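Local atomic coordinates of USG-1 protein homolog (Pseudomonas aeruginosa, PDB entry 2HJS), a protein that probably acts as an NAD(P)-dependent oxidoreductase of the aspartate-semialdehyde dehydrogenase family, although its own reaction has not been established. Residues 294-299 with 311-316; 132-137 with 244-249; 139-144 with 271-276. One frame throughout, in Å; residues are numbered along the deposited sequence.

Interaction 1. Residues 294-299 with 311-316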
loop_
_atom_site.group_PDB
_atom_site.type_symbol
_atom_site.label_atom_id
_atom_site.label_comp_id
_atom_site.label_asym_id
_atom_site.label_seq_id
_atom_site.Cartn_x
_atom_site.Cartn_y
_atom_site.Cartn_z
ATOM N N THR A 294 11.930 14.763 -3.488
ATOM C CA THR A 294 11.004 13.662 -3.656
ATOM C C THR A 294 11.876 12.485 -4.131
ATOM O O THR A 294 12.568 12.582 -5.143
ATOM C CB THR A 294 9.963 14.046 -4.693
ATOM O OG1 THR A 294 9.097 15.033 -4.128
ATOM C CG2 THR A 294 9.144 12.858 -5.154
ATOM N N TYR A 295 11.856 11.395 -3.380
ATOM C CA TYR A 295 12.717 10.238 -3.655
ATOM C C TYR A 295 11.993 9.222 -4.534
ATOM O O TYR A 295 10.828 8.947 -4.310
ATOM C CB TYR A 295 13.089 9.564 -2.352
ATOM C CG TYR A 295 14.155 10.264 -1.569
ATOM C CD1 TYR A 295 15.461 9.791 -1.590
ATOM C CD2 TYR A 295 13.871 11.408 -0.803
ATOM C CE1 TYR A 295 16.469 10.415 -0.860
ATOM C CE2 TYR A 295 14.883 12.053 -0.075
ATOM C CZ TYR A 295 16.175 11.542 -0.119
ATOM O OH TYR A 295 17.194 12.135 0.587
ATOM N N VAL A 296 12.685 8.676 -5.534
ATOM C CA VAL A 296 12.070 7.734 -6.455
ATOM C C VAL A 296 12.980 6.517 -6.570
ATOM O O VAL A 296 14.159 6.674 -6.857
ATOM C CB VAL A 296 11.864 8.338 -7.876
ATOM C CG1 VAL A 296 11.106 7.330 -8.801
ATOM C CG2 VAL A 296 11.100 9.626 -7.791
ATOM N N GLY A 297 12.422 5.320 -6.359
ATOM C CA GLY A 297 13.152 4.076 -6.530
ATOM C C GLY A 297 12.358 2.942 -7.162
ATOM O O GLY A 297 11.223 3.137 -7.625
ATOM N N ARG A 298 12.983 1.760 -7.187
ATOM C CA ARG A 298 12.412 0.506 -7.672
ATOM C C ARG A 298 11.980 0.610 -9.124
ATOM O O ARG A 298 10.979 0.018 -9.516
ATOM C CB ARG A 298 11.257 -0.004 -6.773
ATOM C CG ARG A 298 11.637 -0.316 -5.327
ATOM C CD ARG A 298 10.804 -1.461 -4.789
ATOM N NE ARG A 298 10.990 -2.671 -5.594
ATOM C CZ ARG A 298 10.157 -3.698 -5.659
ATOM N NH1 ARG A 298 9.052 -3.713 -4.919
ATOM N NH2 ARG A 298 10.454 -4.738 -6.453
ATOM N N VAL A 299 12.725 1.386 -9.910
ATOM C CA VAL A 299 12.434 1.528 -11.336
ATOM C C VAL A 299 12.729 0.196 -11.996
ATOM O O VAL A 299 13.854 -0.268 -11.960
ATOM C CB VAL A 299 13.269 2.659 -11.992
ATOM C CG1 VAL A 299 13.080 2.658 -13.549
ATOM C CG2 VAL A 299 12.903 4.009 -11.397
ATOM N N LEU A 311 7.355 2.534 -10.511
ATOM C CA LEU A 311 8.124 3.505 -9.748
ATOM C C LEU A 311 7.616 3.439 -8.313
ATOM O O LEU A 311 6.444 3.197 -8.096
ATOM C CB LEU A 311 7.858 4.947 -10.240
ATOM C CG LEU A 311 7.915 5.311 -11.722
ATOM C CD1 LEU A 311 7.316 6.687 -11.854
ATOM C CD2 LEU A 311 9.357 5.355 -12.177
ATOM N N TRP A 312 8.495 3.730 -7.356
ATOM C CA TRP A 312 8.110 3.909 -5.960
ATOM C C TRP A 312 8.556 5.304 -5.572
ATOM O O TRP A 312 9.683 5.681 -5.822
ATOM C CB TRP A 312 8.780 2.842 -5.102
ATOM C CG TRP A 312 8.830 3.091 -3.597
ATOM C CD1 TRP A 312 9.886 3.634 -2.882
ATOM C CD2 TRP A 312 7.820 2.757 -2.623
ATOM N NE1 TRP A 312 9.573 3.654 -1.539
ATOM C CE2 TRP A 312 8.319 3.131 -1.354
ATOM C CE3 TRP A 312 6.537 2.192 -2.703
ATOM C CZ2 TRP A 312 7.598 2.920 -0.168
ATOM C CZ3 TRP A 312 5.812 1.998 -1.522
ATOM C CH2 TRP A 312 6.360 2.356 -0.269
ATOM N N ILE A 313 7.640 6.091 -5.015
ATOM C CA ILE A 313 7.892 7.503 -4.753
ATOM C C ILE A 313 7.649 7.778 -3.270
ATOM O O ILE A 313 6.639 7.349 -2.715
ATOM C CB ILE A 313 6.943 8.400 -5.598
ATOM C CG1 ILE A 313 7.054 8.063 -7.094
ATOM C CG2 ILE A 313 7.219 9.897 -5.302
ATOM C CD1 ILE A 313 5.974 8.735 -7.959
ATOM N N VAL A 314 8.584 8.450 -2.606
ATOM C CA VAL A 314 8.305 8.887 -1.240
ATOM C C VAL A 314 8.632 10.351 -1.108
ATOM O O VAL A 314 9.625 10.836 -1.656
ATOM C CB VAL A 314 8.990 8.013 -0.106
ATOM C CG1 VAL A 314 8.455 6.513 -0.111
ATOM C CG2 VAL A 314 10.497 8.074 -0.145
ATOM N N SER A 315 7.774 11.059 -0.395
ATOM C CA SER A 315 7.924 12.504 -0.240
ATOM C C SER A 315 7.278 12.957 1.057
ATOM O O SER A 315 6.329 12.315 1.557
ATOM C CB SER A 315 7.221 13.215 -1.396
ATOM O OG SER A 315 7.762 14.528 -1.574
ATOM N N ASP A 316 7.787 14.061 1.579
ATOM C CA ASP A 316 7.216 14.731 2.738
ATOM C C ASP A 316 5.958 15.502 2.288
ATOM O O ASP A 316 6.049 16.566 1.659
ATOM C CB ASP A 316 8.271 15.660 3.371
ATOM C CG ASP A 316 7.800 16.301 4.664
ATOM O OD1 ASP A 316 6.561 16.465 4.844
ATOM O OD2 ASP A 316 8.677 16.659 5.494
#
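Thr294 meets Ser315 and Ile313 across two antiparallel strands, and its branches do different work. Thr294 CB lies 3.8 Å from Ser315 OG. From there Thr294 OG1, placed beside the backbone N by chi1 of -71°, accepts a hydrogen bond from Ser315 OG at 2.9 Å. The same oxygen is also hydrogen-bonded to Glu140 OE1 and Lys320 NZ, so the hydroxyl sits in a buried polar cluster. CG2, the other tip, turns to Ile313, whose CG2 is 3.5 Å from Thr294 CG2, and the two side chains cross obliquely.

Beyond this end the backbones pair regularly. Tyr295 with Val314 is a hydrogen-bonded pair, its Tyr295 N to Val314 O bond measuring 2.9 Å. Val296 with Ile313 is a non-hydrogen-bonded pair, and Gly297 with Trp312 is hydrogen-bonded again, Trp312 N reaching Gly297 O at 2.8 Å. Between them Val296 CA gives a CA-H...O contact of 3.2 Å to Trp312 O. On the Tyr295 side of the strands, Tyr295 CB rests 3.7 Å from Val314 CG2. Arg298 then takes a left-handed backbone conformation (phi 59°) and the register slips by one, so that Val299 comes nearest Leu311, with Val299 CG2 3.9 Å from Leu311 CD2.

The two strands form a beta hairpin inside the six-stranded sheet, with strand 246-254 beside 308-315 and strand 273-275 beside 294-301. Val296 and Leu311 pack on Val141 of helix 133-145, and Val299 on helix 260-269. On the other face Trp312 packs on Ala201 of the second subunit, while Arg298 forms a salt bridge to Glu215 of that subunit.

Interaction 2. Residues 132-137 with 244-249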
loop_
_atom_site.group_PDB
_atom_site.type_symbol
_atom_site.label_atom_id
_atom_site.label_comp_id
_atom_site.label_asym_id
_atom_site.label_seq_id
_atom_site.Cartn_x
_atom_site.Cartn_y
_atom_site.Cartn_z
ATOM N N CYS A 132 -2.979 18.987 -4.030
ATOM C CA CYS A 132 -2.770 18.166 -2.835
ATOM C C CYS A 132 -1.423 17.438 -2.971
ATOM O O CYS A 132 -0.931 17.256 -4.082
ATOM C CB CYS A 132 -3.921 17.179 -2.636
ATOM S SG CYS A 132 -3.973 15.865 -3.817
ATOM N N ALA A 133 -0.821 17.074 -1.843
ATOM C CA ALA A 133 0.505 16.488 -1.826
ATOM C C ALA A 133 0.660 15.294 -2.767
ATOM O O ALA A 133 1.654 15.208 -3.516
ATOM C CB ALA A 133 0.905 16.081 -0.393
ATOM N N VAL A 134 -0.298 14.366 -2.733
ATOM C CA VAL A 134 -0.129 13.151 -3.537
ATOM C C VAL A 134 -0.088 13.466 -5.038
ATOM O O VAL A 134 0.775 12.950 -5.750
ATOM C CB VAL A 134 -1.215 12.088 -3.235
ATOM C CG1 VAL A 134 -1.180 10.964 -4.289
ATOM C CG2 VAL A 134 -0.987 11.509 -1.844
ATOM N N ALA A 135 -1.015 14.299 -5.510
ATOM C CA ALA A 135 -1.037 14.687 -6.906
ATOM C C ALA A 135 0.244 15.462 -7.271
ATOM O O ALA A 135 0.787 15.290 -8.373
ATOM C CB ALA A 135 -2.252 15.547 -7.200
ATOM N N ALA A 136 0.721 16.296 -6.351
ATOM C CA ALA A 136 1.930 17.102 -6.610
ATOM C C ALA A 136 3.126 16.218 -6.788
ATOM O O ALA A 136 3.928 16.444 -7.687
ATOM C CB ALA A 136 2.187 18.114 -5.462
ATOM N N GLU A 137 3.236 15.198 -5.939
ATOM C CA GLU A 137 4.394 14.288 -5.958
ATOM C C GLU A 137 4.354 13.318 -7.145
ATOM O O GLU A 137 5.369 13.056 -7.777
ATOM C CB GLU A 137 4.527 13.555 -4.615
ATOM C CG GLU A 137 4.725 14.538 -3.459
ATOM C CD GLU A 137 4.061 14.104 -2.141
ATOM O OE1 GLU A 137 3.343 13.060 -2.107
ATOM O OE2 GLU A 137 4.266 14.831 -1.135
ATOM N N PHE A 244 4.175 10.392 9.130
ATOM C CA PHE A 244 4.469 11.440 8.157
ATOM C C PHE A 244 4.939 10.856 6.808
ATOM O O PHE A 244 5.660 9.835 6.785
ATOM C CB PHE A 244 5.571 12.347 8.718
ATOM C CG PHE A 244 5.255 12.939 10.057
ATOM C CD1 PHE A 244 5.951 12.534 11.191
ATOM C CD2 PHE A 244 4.265 13.907 10.186
ATOM C CE1 PHE A 244 5.659 13.076 12.448
ATOM C CE2 PHE A 244 3.966 14.479 11.457
ATOM C CZ PHE A 244 4.654 14.057 12.573
ATOM N N GLY A 245 4.545 11.500 5.703
ATOM C CA GLY A 245 5.062 11.178 4.361
ATOM C C GLY A 245 4.095 10.389 3.502
ATOM O O GLY A 245 3.310 9.586 4.027
ATOM N N ASP A 246 4.123 10.634 2.189
ATOM C CA ASP A 246 3.356 9.822 1.229
ATOM C C ASP A 246 4.267 8.758 0.634
ATOM O O ASP A 246 5.401 9.070 0.305
ATOM C CB ASP A 246 2.839 10.691 0.080
ATOM C CG ASP A 246 1.833 11.721 0.535
ATOM O OD1 ASP A 246 1.024 11.450 1.474
ATOM O OD2 ASP A 246 1.857 12.813 -0.063
ATOM N N SER A 247 3.784 7.520 0.519
ATOM C CA SER A 247 4.489 6.433 -0.157
ATOM C C SER A 247 3.640 5.965 -1.358
ATOM O O SER A 247 2.536 5.474 -1.174
ATOM C CB SER A 247 4.715 5.249 0.802
ATOM O OG SER A 247 5.400 5.677 1.978
ATOM N N LEU A 248 4.146 6.123 -2.576
ATOM C CA LEU A 248 3.334 5.859 -3.761
ATOM C C LEU A 248 3.896 4.697 -4.571
ATOM O O LEU A 248 5.090 4.658 -4.832
ATOM C CB LEU A 248 3.271 7.096 -4.672
ATOM C CG LEU A 248 3.000 8.472 -4.033
ATOM C CD1 LEU A 248 2.934 9.542 -5.123
ATOM C CD2 LEU A 248 1.696 8.439 -3.231
ATOM N N SER A 249 3.028 3.773 -4.970
ATOM C CA SER A 249 3.410 2.724 -5.895
ATOM C C SER A 249 2.694 2.965 -7.223
ATOM O O SER A 249 1.471 2.961 -7.305
ATOM C CB SER A 249 3.078 1.349 -5.318
ATOM O OG SER A 249 3.363 0.362 -6.289
#
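Asp246 OD2 is approached by Ala133, Val134 and Glu137, all within the first five residues of helix 133-145. The shortest approach is that of Glu137 OE1, at 2.5 Å from Asp246 OD2, unusually close for two acid oxygens. The side chains cross at about a right angle, with their carboxylate planes 61° apart. OE1 comes closest, while Glu137 OE2 stays 3.3 Å from Asp246 OD2.

Two carbons of the helix also meet this oxygen. Ala133 CB touches Asp246 OD2 at 3.4 Å, and Val134 CG2 lies 3.6 Å from Asp246 OD2. The aspartate's CB is directed toward the helix, and chi1 of -65° sets CG beside the backbone N, which brings OD2 up against Glu137. Two residues further along the strand, Leu248 also points at the helix: its CD2 is 4.0 Å from Val134 CG1, and its CD1 lies 4.3 Å from Glu137 CB. The apolar patch thus runs directly on from the acid pair, and all four residues that carry the contact are buried.

Val134 extends the patch to Leu156 and Leu160 of strand 151-160, and Ser315 packs against Glu137 from the next strand. Segment 133-137 of the helix runs at 52° to strand segment 246-249, with alternate strand residues facing it. This is consistent with the helix-on-sheet layering of the C-terminal, dimerisation domain in this dehydrogenase family.

Interaction 3. Residues 139-144 with 271-276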
loop_
_atom_site.group_PDB
_atom_site.type_symbol
_atom_site.label_atom_id
_atom_site.label_comp_id
_atom_site.label_asym_id
_atom_site.label_seq_id
_atom_site.Cartn_x
_atom_site.Cartn_y
_atom_site.Cartn_z
ATOM N N CYS A 139 2.901 14.041 -10.041
ATOM C CA CYS A 139 3.090 14.824 -11.275
ATOM C C CYS A 139 4.500 15.326 -11.420
ATOM O O CYS A 139 5.014 15.410 -12.532
ATOM C CB CYS A 139 2.093 15.992 -11.368
ATOM S SG CYS A 139 0.408 15.415 -11.662
ATOM N N GLU A 140 5.125 15.641 -10.296
ATOM C CA GLU A 140 6.496 16.085 -10.312
ATOM C C GLU A 140 7.410 15.018 -10.903
ATOM O O GLU A 140 8.372 15.342 -11.583
ATOM C CB GLU A 140 6.960 16.432 -8.888
ATOM C CG GLU A 140 8.462 16.583 -8.750
ATOM C CD GLU A 140 8.890 16.823 -7.308
ATOM O OE1 GLU A 140 8.128 16.409 -6.394
ATOM O OE2 GLU A 140 9.981 17.422 -7.090
ATOM N N VAL A 141 7.114 13.752 -10.618
ATOM C CA VAL A 141 7.929 12.643 -11.084
ATOM C C VAL A 141 7.570 12.273 -12.526
ATOM O O VAL A 141 8.451 12.010 -13.331
ATOM C CB VAL A 141 7.771 11.417 -10.145
ATOM C CG1 VAL A 141 8.422 10.152 -10.761
ATOM C CG2 VAL A 141 8.363 11.749 -8.769
ATOM N N LEU A 142 6.285 12.275 -12.849
ATOM C CA LEU A 142 5.825 11.917 -14.195
ATOM C C LEU A 142 6.141 12.938 -15.282
ATOM O O LEU A 142 6.464 12.555 -16.410
ATOM C CB LEU A 142 4.324 11.714 -14.189
ATOM C CG LEU A 142 3.813 10.290 -14.070
ATOM C CD1 LEU A 142 4.650 9.421 -13.144
ATOM C CD2 LEU A 142 2.370 10.379 -13.603
ATOM N N ALA A 143 6.016 14.227 -14.960
ATOM C CA ALA A 143 6.226 15.275 -15.964
ATOM C C ALA A 143 7.517 15.075 -16.792
ATOM O O ALA A 143 7.447 15.010 -18.023
ATOM C CB ALA A 143 6.174 16.676 -15.345
ATOM N N PRO A 144 8.691 14.981 -16.135
ATOM C CA PRO A 144 9.916 14.813 -16.957
ATOM C C PRO A 144 9.985 13.479 -17.722
ATOM O O PRO A 144 10.621 13.400 -18.753
ATOM C CB PRO A 144 11.062 14.927 -15.943
ATOM C CG PRO A 144 10.446 14.818 -14.600
ATOM C CD PRO A 144 8.979 15.060 -14.689
ATOM N N LYS A 271 16.174 18.260 -10.916
ATOM C CA LYS A 271 16.231 18.939 -9.617
ATOM C C LYS A 271 14.994 18.596 -8.783
ATOM O O LYS A 271 13.896 18.501 -9.316
ATOM C CB LYS A 271 16.337 20.458 -9.810
ATOM C CG LYS A 271 16.198 21.274 -8.525
ATOM C CD LYS A 271 16.065 22.767 -8.783
ATOM C CE LYS A 271 17.291 23.520 -8.291
ATOM N NZ LYS A 271 17.514 23.349 -6.820
ATOM N N GLY A 272 15.188 18.387 -7.485
ATOM C CA GLY A 272 14.081 18.153 -6.575
ATOM C C GLY A 272 13.669 16.695 -6.505
ATOM O O GLY A 272 12.840 16.336 -5.663
ATOM N N ILE A 273 14.212 15.865 -7.411
ATOM C CA ILE A 273 13.981 14.423 -7.392
ATOM C C ILE A 273 15.298 13.749 -7.037
ATOM O O ILE A 273 16.347 14.092 -7.590
ATOM C CB ILE A 273 13.473 13.885 -8.752
ATOM C CG1 ILE A 273 12.037 14.333 -9.024
ATOM C CG2 ILE A 273 13.505 12.371 -8.775
ATOM C CD1 ILE A 273 11.560 14.051 -10.469
ATOM N N GLU A 274 15.252 12.807 -6.100
ATOM C CA GLU A 274 16.422 11.991 -5.801
ATOM C C GLU A 274 16.171 10.549 -6.242
ATOM O O GLU A 274 15.278 9.871 -5.723
ATOM C CB GLU A 274 16.793 12.084 -4.317
ATOM C CG GLU A 274 18.116 11.397 -3.944
ATOM C CD GLU A 274 19.325 11.884 -4.752
ATOM O OE1 GLU A 274 20.055 11.023 -5.287
ATOM O OE2 GLU A 274 19.557 13.110 -4.847
ATOM N N TRP A 275 16.935 10.099 -7.231
ATOM C CA TRP A 275 16.782 8.753 -7.749
ATOM C C TRP A 275 17.591 7.788 -6.894
ATOM O O TRP A 275 18.744 8.040 -6.614
ATOM C CB TRP A 275 17.217 8.631 -9.215
ATOM C CG TRP A 275 17.234 7.158 -9.659
ATOM C CD1 TRP A 275 16.142 6.326 -9.797
ATOM C CD2 TRP A 275 18.388 6.354 -9.948
ATOM N NE1 TRP A 275 16.554 5.070 -10.187
ATOM C CE2 TRP A 275 17.922 5.054 -10.279
ATOM C CE3 TRP A 275 19.769 6.607 -9.978
ATOM C CZ2 TRP A 275 18.784 4.013 -10.629
ATOM C CZ3 TRP A 275 20.629 5.566 -10.322
ATOM C CH2 TRP A 275 20.128 4.284 -10.654
ATOM N N VAL A 276 16.968 6.689 -6.484
ATOM C CA VAL A 276 17.649 5.654 -5.709
ATOM C C VAL A 276 17.627 4.361 -6.522
ATOM O O VAL A 276 16.574 3.928 -7.005
ATOM C CB VAL A 276 16.988 5.439 -4.307
ATOM C CG1 VAL A 276 17.761 4.376 -3.487
ATOM C CG2 VAL A 276 16.889 6.758 -3.546
HETATM O O HOH W 1 11.227 18.400 -9.386
#
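Ile273 sends its CD1 against one side of helix 139-144, and that methyl makes most of the contact. Ile273 CD1 lies 3.6 Å from Glu140 O and 3.9 Å from Val141 CA, so it rests on helix backbone as much as on side chains. Val141 CG2 and Pro144 CG each come to 4.3 Å from Ile273 CD1. The isoleucine reaches this far because its CG1 is anti to the carbonyl carbon and CD1 is anti to CA (chi2 169°), which extends it to the helix.

Beside it is a polar contact of another kind. Glu140 OE2 faces Gly272 O at 3.4 Å, two acceptors, not bonded to each other. A water nearby joins helix and loop instead, donating to Glu140 OE2 at 2.8 Å and to Lys271 O at 2.7 Å. Gly272, just before the strand, has a positive phi of 86°.

The next shell holds these groups in place. Glu140 OE2 forms a salt bridge to Lys320, which would offset its buried charge, while OE1 is taken up by Thr294. Val141 packs further on Leu267 of helix 260-269. The helix is kinked at Pro144, whose nitrogen has no hydrogen to give to the preceding turn, and the proline ring also meets Val266 of helix 260-269. The whole is a helix packed over the outermost strand of a sheet in this chain, part of the alpha/beta dimerisation domain.

In the fold
All three interactions converge on one six-stranded sheet. Interaction 1 is the hairpin within it; interactions 2 and 3 bring successive parts of helix 133-145 onto the same face. The centres of interactions 1 and 3 are about 8 Å apart, bridged by Thr294 OG1 to Glu140 OE1 at 2.8 Å and by Val296 CG2 against Val141 CG2 at 3.6 Å. Interaction 2, its centre about 9 Å from that of interaction 1, joins it through Asp246 N to Ser315 O at 2.8 Å. Interactions 1 and 2 also touch the second subunit. A bound 1,4-dioxane, probably from the crystallisation liquor, lies about 3 Å from Gly272 of interaction 3, measured between nearest atoms.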